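Local coordinates for protein pyridoxine 4-oxidase (Mesorhizobium loti, PDB 4HA6) that uses FAD to oxidise the 4-hydroxymethyl group of pyridoxine to the aldehyde, a reaction of the GMC oxidoreductase family, at residues G175-V180 against L484-I489; Y92-P97 against E116-F121; L164-L169 against A318-D323. All coordinates share one frame; numbering follows the deposited sequence.

Contact 1. Residues G175-V180 against L484-I489; sequences GEMIGV and LTAGPI. With FAD (flavin-adenine dinucleotide), chain B.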
loop_
_atom_site.group_PDB
_atom_site.type_symbol
_atom_site.label_atom_id
_atom_site.label_comp_id
_atom_site.label_asym_id
_atom_site.label_seq_id
_atom_site.Cartn_x
_atom_site.Cartn_y
_atom_site.Cartn_z
ATOM N N GLY A 175 -9.507 -15.323 -5.496
ATOM C CA GLY A 175 -9.746 -15.917 -4.191
ATOM C C GLY A 175 -8.674 -16.957 -3.915
ATOM O O GLY A 175 -8.468 -17.366 -2.767
ATOM N N GLU A 176 -8.002 -17.390 -4.981
ATOM C CA GLU A 176 -6.821 -18.248 -4.879
ATOM C C GLU A 176 -5.589 -17.411 -5.199
ATOM O O GLU A 176 -5.461 -16.893 -6.312
ATOM C CB GLU A 176 -6.915 -19.430 -5.853
ATOM C CG GLU A 176 -5.715 -20.386 -5.782
ATOM C CD GLU A 176 -5.885 -21.625 -6.646
ATOM O OE1 GLU A 176 -4.962 -22.480 -6.664
ATOM O OE2 GLU A 176 -6.941 -21.736 -7.311
ATOM N N MET A 177 -4.682 -17.281 -4.235
ATOM C CA MET A 177 -3.554 -16.362 -4.384
ATOM C C MET A 177 -2.194 -17.084 -4.432
ATOM O O MET A 177 -1.222 -16.577 -5.009
ATOM C CB MET A 177 -3.621 -15.297 -3.272
ATOM C CG MET A 177 -2.499 -14.300 -3.260
ATOM S SD MET A 177 -2.995 -12.855 -2.277
ATOM C CE MET A 177 -1.546 -11.808 -2.477
ATOM N N ILE A 178 -2.135 -18.283 -3.858
ATOM C CA ILE A 178 -0.920 -19.101 -3.930
ATOM C C ILE A 178 -0.823 -19.738 -5.306
ATOM O O ILE A 178 -1.774 -20.377 -5.764
ATOM C CB ILE A 178 -0.920 -20.228 -2.873
ATOM C CG1 ILE A 178 -0.560 -19.673 -1.494
ATOM C CG2 ILE A 178 0.061 -21.320 -3.240
ATOM C CD1 ILE A 178 -0.578 -20.722 -0.410
ATOM N N GLY A 179 0.319 -19.566 -5.967
ATOM C CA GLY A 179 0.510 -20.129 -7.300
ATOM C C GLY A 179 1.541 -19.314 -8.062
ATOM O O GLY A 179 2.286 -18.546 -7.445
ATOM N N VAL A 180 1.598 -19.487 -9.384
ATOM C CA VAL A 180 2.506 -18.703 -10.222
ATOM C C VAL A 180 1.706 -17.989 -11.313
ATOM O O VAL A 180 0.747 -18.555 -11.843
ATOM C CB VAL A 180 3.643 -19.559 -10.839
ATOM C CG1 VAL A 180 4.604 -20.044 -9.760
ATOM C CG2 VAL A 180 3.077 -20.735 -11.625
ATOM N N LEU A 484 -2.458 -6.040 7.372
ATOM C CA LEU A 484 -1.993 -6.198 6.008
ATOM C C LEU A 484 -2.713 -7.332 5.279
ATOM O O LEU A 484 -2.949 -8.396 5.864
ATOM C CB LEU A 484 -0.517 -6.559 6.088
ATOM C CG LEU A 484 0.636 -5.742 5.502
ATOM C CD1 LEU A 484 0.234 -4.365 5.000
ATOM C CD2 LEU A 484 1.777 -5.662 6.510
ATOM N N THR A 485 -3.050 -7.112 4.003
ATOM C CA THR A 485 -3.387 -8.223 3.106
ATOM C C THR A 485 -2.100 -8.954 2.799
ATOM O O THR A 485 -1.026 -8.473 3.157
ATOM C CB THR A 485 -3.997 -7.724 1.805
ATOM O OG1 THR A 485 -3.130 -6.735 1.231
ATOM C CG2 THR A 485 -5.354 -7.086 2.097
ATOM N N ALA A 486 -2.181 -10.107 2.137
ATOM C CA ALA A 486 -0.965 -10.889 1.863
ATOM C C ALA A 486 0.041 -10.169 0.952
ATOM O O ALA A 486 1.258 -10.365 1.073
ATOM C CB ALA A 486 -1.323 -12.278 1.283
ATOM N N GLY A 487 -0.465 -9.357 0.026
ATOM C CA GLY A 487 0.382 -8.719 -0.971
ATOM C C GLY A 487 0.098 -7.224 -1.011
ATOM O O GLY A 487 -0.418 -6.662 -0.048
ATOM N N PRO A 488 0.425 -6.575 -2.131
ATOM C CA PRO A 488 0.226 -5.130 -2.246
ATOM C C PRO A 488 -1.203 -4.693 -1.877
ATOM O O PRO A 488 -2.178 -5.385 -2.205
ATOM C CB PRO A 488 0.547 -4.868 -3.728
ATOM C CG PRO A 488 1.549 -5.928 -4.077
ATOM C CD PRO A 488 1.052 -7.149 -3.339
ATOM N N ILE A 489 -1.310 -3.542 -1.210
ATOM C CA ILE A 489 -2.540 -3.141 -0.534
ATOM C C ILE A 489 -3.435 -2.127 -1.258
ATOM O O ILE A 489 -4.473 -1.724 -0.719
ATOM C CB ILE A 489 -2.214 -2.517 0.835
ATOM C CG1 ILE A 489 -1.398 -1.227 0.658
ATOM C CG2 ILE A 489 -1.484 -3.521 1.739
ATOM C CD1 ILE A 489 -1.099 -0.520 1.985
HETATM P PA FAD B . -2.210 7.955 -0.469
HETATM O O1A FAD B . -2.594 7.390 -1.829
HETATM O O2A FAD B . -0.754 8.014 -0.099
HETATM O O5B FAD B . -2.852 9.437 -0.379
HETATM C C5B FAD B . -2.537 10.395 0.628
HETATM C C4B FAD B . -2.795 11.750 -0.016
HETATM O O4B FAD B . -3.139 12.745 0.953
HETATM C C3B FAD B . -1.550 12.252 -0.736
HETATM O O3B FAD B . -1.985 12.735 -2.018
HETATM C C2B FAD B . -1.025 13.387 0.140
HETATM O O2B FAD B . -0.358 14.394 -0.642
HETATM C C1B FAD B . -2.298 13.905 0.803
HETATM N N9A FAD B . -2.114 14.500 2.159
HETATM C C8A FAD B . -1.359 14.007 3.165
HETATM N N7A FAD B . -1.451 14.805 4.264
HETATM C C5A FAD B . -2.284 15.833 3.973
HETATM C C6A FAD B . -2.814 17.023 4.689
HETATM N N6A FAD B . -2.465 17.281 5.989
HETATM N N1A FAD B . -3.664 17.842 4.006
HETATM C C2A FAD B . -4.027 17.593 2.731
HETATM N N3A FAD B . -3.579 16.524 2.034
HETATM C C4A FAD B . -2.720 15.621 2.586
HETATM N N1 FAD B . 0.218 -0.828 -3.854
HETATM C C2 FAD B . -0.203 -1.828 -4.650
HETATM O O2 FAD B . -1.269 -2.414 -4.356
HETATM N N3 FAD B . 0.491 -2.239 -5.727
HETATM C C4 FAD B . 1.648 -1.663 -6.098
HETATM O O4 FAD B . 2.293 -2.066 -7.101
HETATM C C4X FAD B . 2.176 -0.553 -5.272
HETATM N N5 FAD B . 3.337 0.070 -5.561
HETATM C C5X FAD B . 3.788 1.097 -4.797
HETATM C C6 FAD B . 4.983 1.740 -5.111
HETATM C C7 FAD B . 5.441 2.798 -4.332
HETATM C C7M FAD B . 6.736 3.485 -4.688
HETATM C C8 FAD B . 4.649 3.250 -3.155
HETATM C C8M FAD B . 5.151 4.390 -2.311
HETATM C C9 FAD B . 3.450 2.616 -2.832
HETATM C C9A FAD B . 3.003 1.550 -3.614
HETATM N N10 FAD B . 1.798 0.900 -3.296
HETATM C C10 FAD B . 1.362 -0.158 -4.107
HETATM C "C1'" FAD B . 1.016 1.322 -2.128
HETATM C "C2'" FAD B . -0.229 2.111 -2.501
HETATM O "O2'" FAD B . 0.092 3.102 -3.490
HETATM C "C3'" FAD B . -0.735 2.775 -1.219
HETATM O "O3'" FAD B . -0.867 1.764 -0.206
HETATM C "C4'" FAD B . -2.067 3.471 -1.439
HETATM O "O4'" FAD B . -1.900 4.427 -2.501
HETATM C "C5'" FAD B . -2.560 4.155 -0.159
HETATM O "O5'" FAD B . -3.542 5.123 -0.522
HETATM P P FAD B . -4.136 6.105 0.594
HETATM O O1P FAD B . -5.411 6.768 0.089
HETATM O O2P FAD B . -4.152 5.396 1.933
HETATM O O3P FAD B . -2.974 7.202 0.723
#

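Contact 2. Residues Y92-P97 against E116-F121; sequences YMRGHP and ELLPVF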
loop_
_atom_site.group_PDB
_atom_site.type_symbol
_atom_site.label_atom_id
_atom_site.label_comp_id
_atom_site.label_asym_id
_atom_site.label_seq_id
_atom_site.Cartn_x
_atom_site.Cartn_y
_atom_site.Cartn_z
ATOM N N TYR A 92 -1.828 -4.984 -8.990
ATOM C CA TYR A 92 -3.182 -5.080 -8.437
ATOM C C TYR A 92 -3.405 -6.461 -7.810
ATOM O O TYR A 92 -3.518 -7.471 -8.526
ATOM C CB TYR A 92 -4.229 -4.825 -9.522
ATOM C CG TYR A 92 -5.653 -4.750 -9.005
ATOM C CD1 TYR A 92 -6.148 -3.579 -8.426
ATOM C CD2 TYR A 92 -6.502 -5.849 -9.103
ATOM C CE1 TYR A 92 -7.463 -3.505 -7.959
ATOM C CE2 TYR A 92 -7.819 -5.787 -8.639
ATOM C CZ TYR A 92 -8.286 -4.621 -8.066
ATOM O OH TYR A 92 -9.582 -4.585 -7.606
ATOM N N MET A 93 -3.451 -6.500 -6.479
ATOM C CA MET A 93 -3.681 -7.735 -5.734
ATOM C C MET A 93 -4.773 -7.475 -4.702
ATOM O O MET A 93 -4.554 -6.701 -3.773
ATOM C CB MET A 93 -2.400 -8.152 -4.981
ATOM C CG MET A 93 -1.280 -8.743 -5.841
ATOM S SD MET A 93 -0.346 -7.540 -6.831
ATOM C CE MET A 93 1.196 -8.458 -7.004
ATOM N N ARG A 94 -5.935 -8.112 -4.842
ATOM C CA ARG A 94 -7.002 -7.929 -3.853
ATOM C C ARG A 94 -6.537 -8.348 -2.460
ATOM O O ARG A 94 -6.795 -7.668 -1.468
ATOM C CB ARG A 94 -8.238 -8.762 -4.215
ATOM C CG ARG A 94 -8.968 -8.354 -5.474
ATOM C CD ARG A 94 -10.082 -9.374 -5.743
ATOM N NE ARG A 94 -10.956 -8.937 -6.828
ATOM C CZ ARG A 94 -11.993 -9.635 -7.281
ATOM N NH1 ARG A 94 -12.294 -10.816 -6.746
ATOM N NH2 ARG A 94 -12.725 -9.156 -8.274
ATOM N N GLY A 95 -5.827 -9.469 -2.395
ATOM C CA GLY A 95 -5.516 -10.085 -1.122
ATOM C C GLY A 95 -6.182 -11.450 -1.119
ATOM O O GLY A 95 -6.851 -11.809 -2.092
ATOM N N HIS A 96 -5.994 -12.209 -0.039
ATOM C CA HIS A 96 -6.568 -13.546 0.097
ATOM C C HIS A 96 -7.753 -13.480 1.052
ATOM O O HIS A 96 -7.708 -12.727 2.024
ATOM C CB HIS A 96 -5.504 -14.490 0.655
ATOM C CG HIS A 96 -5.965 -15.905 0.806
ATOM N ND1 HIS A 96 -6.543 -16.380 1.963
ATOM C CD2 HIS A 96 -5.935 -16.950 -0.057
ATOM C CE1 HIS A 96 -6.839 -17.659 1.813
ATOM N NE2 HIS A 96 -6.489 -18.026 0.592
ATOM N N PRO A 97 -8.818 -14.256 0.784
ATOM C CA PRO A 97 -10.036 -14.226 1.613
ATOM C C PRO A 97 -9.773 -14.287 3.120
ATOM O O PRO A 97 -10.453 -13.591 3.889
ATOM C CB PRO A 97 -10.775 -15.494 1.180
ATOM C CG PRO A 97 -10.430 -15.613 -0.296
ATOM C CD PRO A 97 -8.963 -15.155 -0.382
ATOM N N GLU A 116 -18.611 -10.257 1.069
ATOM C CA GLU A 116 -19.275 -8.957 0.937
ATOM C C GLU A 116 -18.403 -7.990 0.150
ATOM O O GLU A 116 -18.910 -7.099 -0.530
ATOM C CB GLU A 116 -19.626 -8.376 2.307
ATOM C CG GLU A 116 -20.546 -9.271 3.152
ATOM C CD GLU A 116 -22.031 -9.049 2.898
ATOM O OE1 GLU A 116 -22.400 -8.619 1.781
ATOM O OE2 GLU A 116 -22.830 -9.313 3.828
ATOM N N LEU A 117 -17.089 -8.164 0.234
ATOM C CA LEU A 117 -16.171 -7.310 -0.529
ATOM C C LEU A 117 -16.211 -7.650 -2.016
ATOM O O LEU A 117 -15.934 -6.801 -2.860
ATOM C CB LEU A 117 -14.742 -7.442 0.004
ATOM C CG LEU A 117 -14.525 -6.673 1.310
ATOM C CD1 LEU A 117 -13.121 -6.869 1.827
ATOM C CD2 LEU A 117 -14.817 -5.196 1.125
ATOM N N LEU A 118 -16.575 -8.890 -2.335
ATOM C CA LEU A 118 -16.594 -9.359 -3.729
ATOM C C LEU A 118 -17.335 -8.396 -4.689
ATOM O O LEU A 118 -16.752 -7.958 -5.689
ATOM C CB LEU A 118 -17.115 -10.802 -3.802
ATOM C CG LEU A 118 -16.393 -11.844 -4.655
ATOM C CD1 LEU A 118 -14.903 -11.595 -4.767
ATOM C CD2 LEU A 118 -16.640 -13.216 -4.051
ATOM N N PRO A 119 -18.591 -8.016 -4.368
ATOM C CA PRO A 119 -19.252 -7.038 -5.251
ATOM C C PRO A 119 -18.568 -5.670 -5.240
ATOM O O PRO A 119 -18.747 -4.900 -6.181
ATOM C CB PRO A 119 -20.650 -6.888 -4.636
ATOM C CG PRO A 119 -20.840 -8.069 -3.763
ATOM C CD PRO A 119 -19.478 -8.446 -3.268
ATOM N N VAL A 120 -17.824 -5.358 -4.178
ATOM C CA VAL A 120 -17.113 -4.075 -4.105
ATOM C C VAL A 120 -15.908 -4.065 -5.047
ATOM O O VAL A 120 -15.751 -3.135 -5.847
ATOM C CB VAL A 120 -16.698 -3.719 -2.649
ATOM C CG1 VAL A 120 -15.725 -2.536 -2.616
ATOM C CG2 VAL A 120 -17.934 -3.425 -1.790
ATOM N N PHE A 121 -15.067 -5.097 -4.959
ATOM C CA PHE A 121 -13.953 -5.251 -5.900
ATOM C C PHE A 121 -14.485 -5.221 -7.342
ATOM O O PHE A 121 -13.992 -4.477 -8.184
ATOM C CB PHE A 121 -13.214 -6.565 -5.637
ATOM C CG PHE A 121 -12.264 -6.512 -4.472
ATOM C CD1 PHE A 121 -12.349 -7.452 -3.452
ATOM C CD2 PHE A 121 -11.279 -5.535 -4.401
ATOM C CE1 PHE A 121 -11.484 -7.415 -2.376
ATOM C CE2 PHE A 121 -10.401 -5.488 -3.319
ATOM C CZ PHE A 121 -10.510 -6.438 -2.306
#

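Contact 3. Residues L164-L169 against A318-D323; sequences LGLPRL and AYMRAD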
loop_
_atom_site.group_PDB
_atom_site.type_symbol
_atom_site.label_atom_id
_atom_site.label_comp_id
_atom_site.label_asym_id
_atom_site.label_seq_id
_atom_site.Cartn_x
_atom_site.Cartn_y
_atom_site.Cartn_z
ATOM N N LEU A 164 7.873 -26.793 -9.329
ATOM C CA LEU A 164 7.992 -27.137 -7.916
ATOM C C LEU A 164 6.650 -27.562 -7.320
ATOM O O LEU A 164 6.593 -28.050 -6.193
ATOM C CB LEU A 164 8.604 -25.976 -7.133
ATOM C CG LEU A 164 10.112 -25.868 -7.339
ATOM C CD1 LEU A 164 10.684 -24.508 -6.909
ATOM C CD2 LEU A 164 10.806 -27.000 -6.578
ATOM N N GLY A 165 5.573 -27.398 -8.080
ATOM C CA GLY A 165 4.258 -27.747 -7.572
ATOM C C GLY A 165 3.268 -26.600 -7.493
ATOM O O GLY A 165 2.080 -26.840 -7.291
ATOM N N LEU A 166 3.732 -25.358 -7.644
ATOM C CA LEU A 166 2.817 -24.214 -7.583
ATOM C C LEU A 166 1.849 -24.204 -8.767
ATOM O O LEU A 166 2.268 -24.299 -9.916
ATOM C CB LEU A 166 3.595 -22.894 -7.544
ATOM C CG LEU A 166 4.352 -22.571 -6.257
ATOM C CD1 LEU A 166 5.347 -21.443 -6.499
ATOM C CD2 LEU A 166 3.379 -22.195 -5.136
ATOM N N PRO A 167 0.544 -24.068 -8.489
ATOM C CA PRO A 167 -0.438 -24.039 -9.581
ATOM C C PRO A 167 -0.366 -22.759 -10.421
ATOM O O PRO A 167 0.045 -21.685 -9.945
ATOM C CB PRO A 167 -1.785 -24.135 -8.849
ATOM C CG PRO A 167 -1.509 -23.612 -7.464
ATOM C CD PRO A 167 -0.090 -24.021 -7.158
ATOM N N ARG A 168 -0.754 -22.878 -11.683
ATOM C CA ARG A 168 -0.747 -21.731 -12.573
ATOM C C ARG A 168 -2.047 -20.950 -12.427
ATOM O O ARG A 168 -3.140 -21.490 -12.619
ATOM C CB ARG A 168 -0.556 -22.178 -14.026
ATOM C CG ARG A 168 0.794 -21.802 -14.611
ATOM C CD ARG A 168 0.736 -21.635 -16.136
ATOM N NE ARG A 168 2.049 -21.308 -16.689
ATOM C CZ ARG A 168 3.040 -22.190 -16.802
ATOM N NH1 ARG A 168 2.866 -23.443 -16.397
ATOM N NH2 ARG A 168 4.211 -21.823 -17.307
ATOM N N LEU A 169 -1.923 -19.677 -12.074
ATOM C CA LEU A 169 -3.082 -18.832 -11.844
ATOM C C LEU A 169 -3.211 -17.832 -12.987
ATOM O O LEU A 169 -2.250 -17.584 -13.720
ATOM C CB LEU A 169 -2.917 -18.067 -10.532
ATOM C CG LEU A 169 -2.664 -18.833 -9.226
ATOM C CD1 LEU A 169 -2.386 -17.861 -8.078
ATOM C CD2 LEU A 169 -3.844 -19.714 -8.888
ATOM N N ALA A 318 5.259 -14.718 -6.555
ATOM C CA ALA A 318 4.748 -16.052 -6.289
ATOM C C ALA A 318 4.499 -16.168 -4.790
ATOM O O ALA A 318 5.451 -16.260 -4.012
ATOM C CB ALA A 318 5.746 -17.107 -6.739
ATOM N N TYR A 319 3.228 -16.145 -4.388
ATOM C CA TYR A 319 2.857 -16.365 -2.992
ATOM C C TYR A 319 2.737 -17.861 -2.722
ATOM O O TYR A 319 2.341 -18.622 -3.607
ATOM C CB TYR A 319 1.531 -15.657 -2.688
ATOM C CG TYR A 319 1.635 -14.188 -2.980
ATOM C CD1 TYR A 319 2.143 -13.321 -2.023
ATOM C CD2 TYR A 319 1.285 -13.673 -4.226
ATOM C CE1 TYR A 319 2.266 -11.964 -2.280
ATOM C CE2 TYR A 319 1.411 -12.307 -4.503
ATOM C CZ TYR A 319 1.915 -11.464 -3.514
ATOM O OH TYR A 319 2.077 -10.107 -3.735
ATOM N N MET A 320 3.062 -18.282 -1.501
ATOM C CA MET A 320 3.052 -19.706 -1.184
ATOM C C MET A 320 3.069 -19.939 0.325
ATOM O O MET A 320 3.214 -19.003 1.124
ATOM C CB MET A 320 4.257 -20.394 -1.848
ATOM C CG MET A 320 5.616 -19.886 -1.346
ATOM S SD MET A 320 7.045 -20.273 -2.412
ATOM C CE MET A 320 6.891 -19.002 -3.666
ATOM N N ARG A 321 2.924 -21.194 0.722
ATOM C CA ARG A 321 3.066 -21.527 2.120
ATOM C C ARG A 321 4.566 -21.551 2.406
ATOM O O ARG A 321 5.381 -21.704 1.489
ATOM C CB ARG A 321 2.397 -22.873 2.428
ATOM C CG ARG A 321 0.890 -22.903 2.120
ATOM C CD ARG A 321 0.079 -21.990 3.048
ATOM N NE ARG A 321 0.027 -22.536 4.397
ATOM C CZ ARG A 321 -0.601 -21.962 5.420
ATOM N NH1 ARG A 321 -1.249 -20.812 5.250
ATOM N NH2 ARG A 321 -0.576 -22.542 6.614
ATOM N N ALA A 322 4.934 -21.368 3.664
ATOM C CA ALA A 322 6.345 -21.318 4.024
ATOM C C ALA A 322 7.046 -22.687 4.008
ATOM O O ALA A 322 8.271 -22.736 3.968
ATOM C CB ALA A 322 6.514 -20.660 5.371
ATOM N N ASP A 323 6.293 -23.786 4.041
ATOM C CA ASP A 323 6.916 -25.109 4.209
ATOM C C ASP A 323 6.693 -26.070 3.038
ATOM O O ASP A 323 7.084 -27.244 3.097
ATOM C CB ASP A 323 6.459 -25.771 5.521
ATOM C CG ASP A 323 4.946 -25.933 5.603
ATOM O OD1 ASP A 323 4.243 -25.602 4.623
ATOM O OD2 ASP A 323 4.452 -26.395 6.653
#

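Contact 1. Residues G175-V180 against L484-I489
The terminal methyl of Met177 closes on the turn at Ala486 and Gly487, with CE 3.8 Å from Ala486 CB and 3.7 Å from Gly487 N. The sulfur also approaches the Ala486 methyl, SD 4.0 Å from Ala486 CB. With CG anti to the backbone N (chi1 178°) and the chain extended beyond it, the thioether spans the gap between two loops whose backbones stay well apart. Glycine suits position 487: a beta carbon there would come tight against Met177 CE and clash with the ring of Pro488. Within the turn, the hydroxyl OG1 of Thr485 donates to Gly487 O at 3.0 Å, from above the carbonyl plane. Beyond it the loop meets the cofactor, Pro488 CB lying 3.1 Å from O2 of the flavin.

All this packing is buried, whereas Glu176, just before Met177, is exposed, a natural place for a carboxylate. The contact is flanked by strand 314-320, where Met177 and Pro488 both rest on Tyr319, and by helix 97-107, whose Asp99 binds Ala486 N and touches Thr485; the 484-489 loop leads into helix 490-506.

Contact 2. Residues Y92-P97 against E116-F121
Arg94 lies flat along the ring of Phe121, its methylene CG 3.7 Å from the ring centroid and only 7° off the normal, a CH-pi contact over the middle of the face. These two residues bury far more surface here than any other pair. The arginine chain, extended from CG to NE, runs across the ring: CB sits near the far end, 3.8 Å from Phe121 CZ, and NE has reached the near end, 3.5 Å from Phe121 CB. Guanidinium and ring planes are just 13° apart, and it is the beta carbon of Phe121, rather than the ring centre, that lies over a face of the guanidinium. Phe121 CG, anti to its own carbonyl carbon (chi1 -79°), swings the ring off helix 114-124 toward the loop that leads into helix 97-107; the side chain also touches Phe100 of that helix and Ala495 of helix 490-506.

Leu118, one turn back, brings CD1 to 3.4 Å from Arg94 NH1, and Tyr92 OH stands 3.7 Å from Phe121 CD2. Replacing Phe121 by an alanine would probably open a gap beside the Arg94 methylenes and deprive them of the aromatic face they lie on.

Glu125 serves both polar ends: OE1 forms a salt bridge with Arg94 NH2 and OE2 a hydrogen bond with Tyr92 OH; Ile134 O takes a further bond from NH2. Arginine thus combines an apolar chain flat against an aromatic face with a charge whose cost of burial is probably offset by Glu125.

Contact 3. Residues L164-L169 against A318-D323
Leu166 makes the touches of 164-169 on Ala318, Tyr319 and Met320, and the chain comes to it from helix 152-163 by way of Leu164 and Gly165. Gly165 ends that helix in a Schellman motif. Its positive phi, 119°, would press a beta carbon against the preceding carbonyl oxygen, which calls for glycine, and the chain leaves the helix there, bringing Leu166 against the strand.

Leu166 then points its side chain at the second segment, the two methyls dividing the work. CD2 lies 3.9 Å from Met320 CB and 4.0 Å from Tyr319 O, a van der Waals touch on the carbonyl. CD1 meets Met320 CE at 4.0 Å and, more loosely, Ala318 CB at 4.4 Å. The branched end of leucine thus reaches several neighbours along the strand. Met320 starts with CG between the backbone N and carbonyl carbon (chi1 63°) and bends at chi3 (80°), curling its methyl beside the leucine; the two side chains cross at about a right angle.

The surface being covered is the end of strand 314-320, which pairs antiparallel with strand 333-338 in the large antiparallel sheet, consistent with the substrate-binding domain of GMC oxidoreductases. Met320 also packs against Ala404 of helix 392-409, so it is wedged between that helix and the loop.

After Leu166 the chain turns off the strand. Pro167 suits this extended course, its ring restricting phi. Arg168 faces outward, its NH2 in a salt bridge with Glu159 of helix 152-163. On either side of Arg168, the backbones of Pro167 and Leu169 are bonded to Val180, tying the loop to the neighbouring 175-180 chain.

Contact 1 sits between the other two, its centre about 10 Å from that of contact 2 and about 11 Å from that of contact 3. Toward contact 3, Val180 N lies 2.7 Å from Pro167 O and Val180 O 2.9 Å from Leu169 N, both probable hydrogen bonds. Toward contact 2 it is packing, Met177 SD being 3.7 Å from Gly95 C. Contacts 2 and 3, their centres about 20 Å apart, still touch where Met93 CE is 3.8 Å from Tyr319 OH. Pro488 belongs to both the flavin and pyridoxamine pockets, and the Tyr92 side chain is about 6 Å from FAD; contact 3 is more remote, approaching the bound pyridoxamine through Tyr319, whose side chain is about 6 Å away.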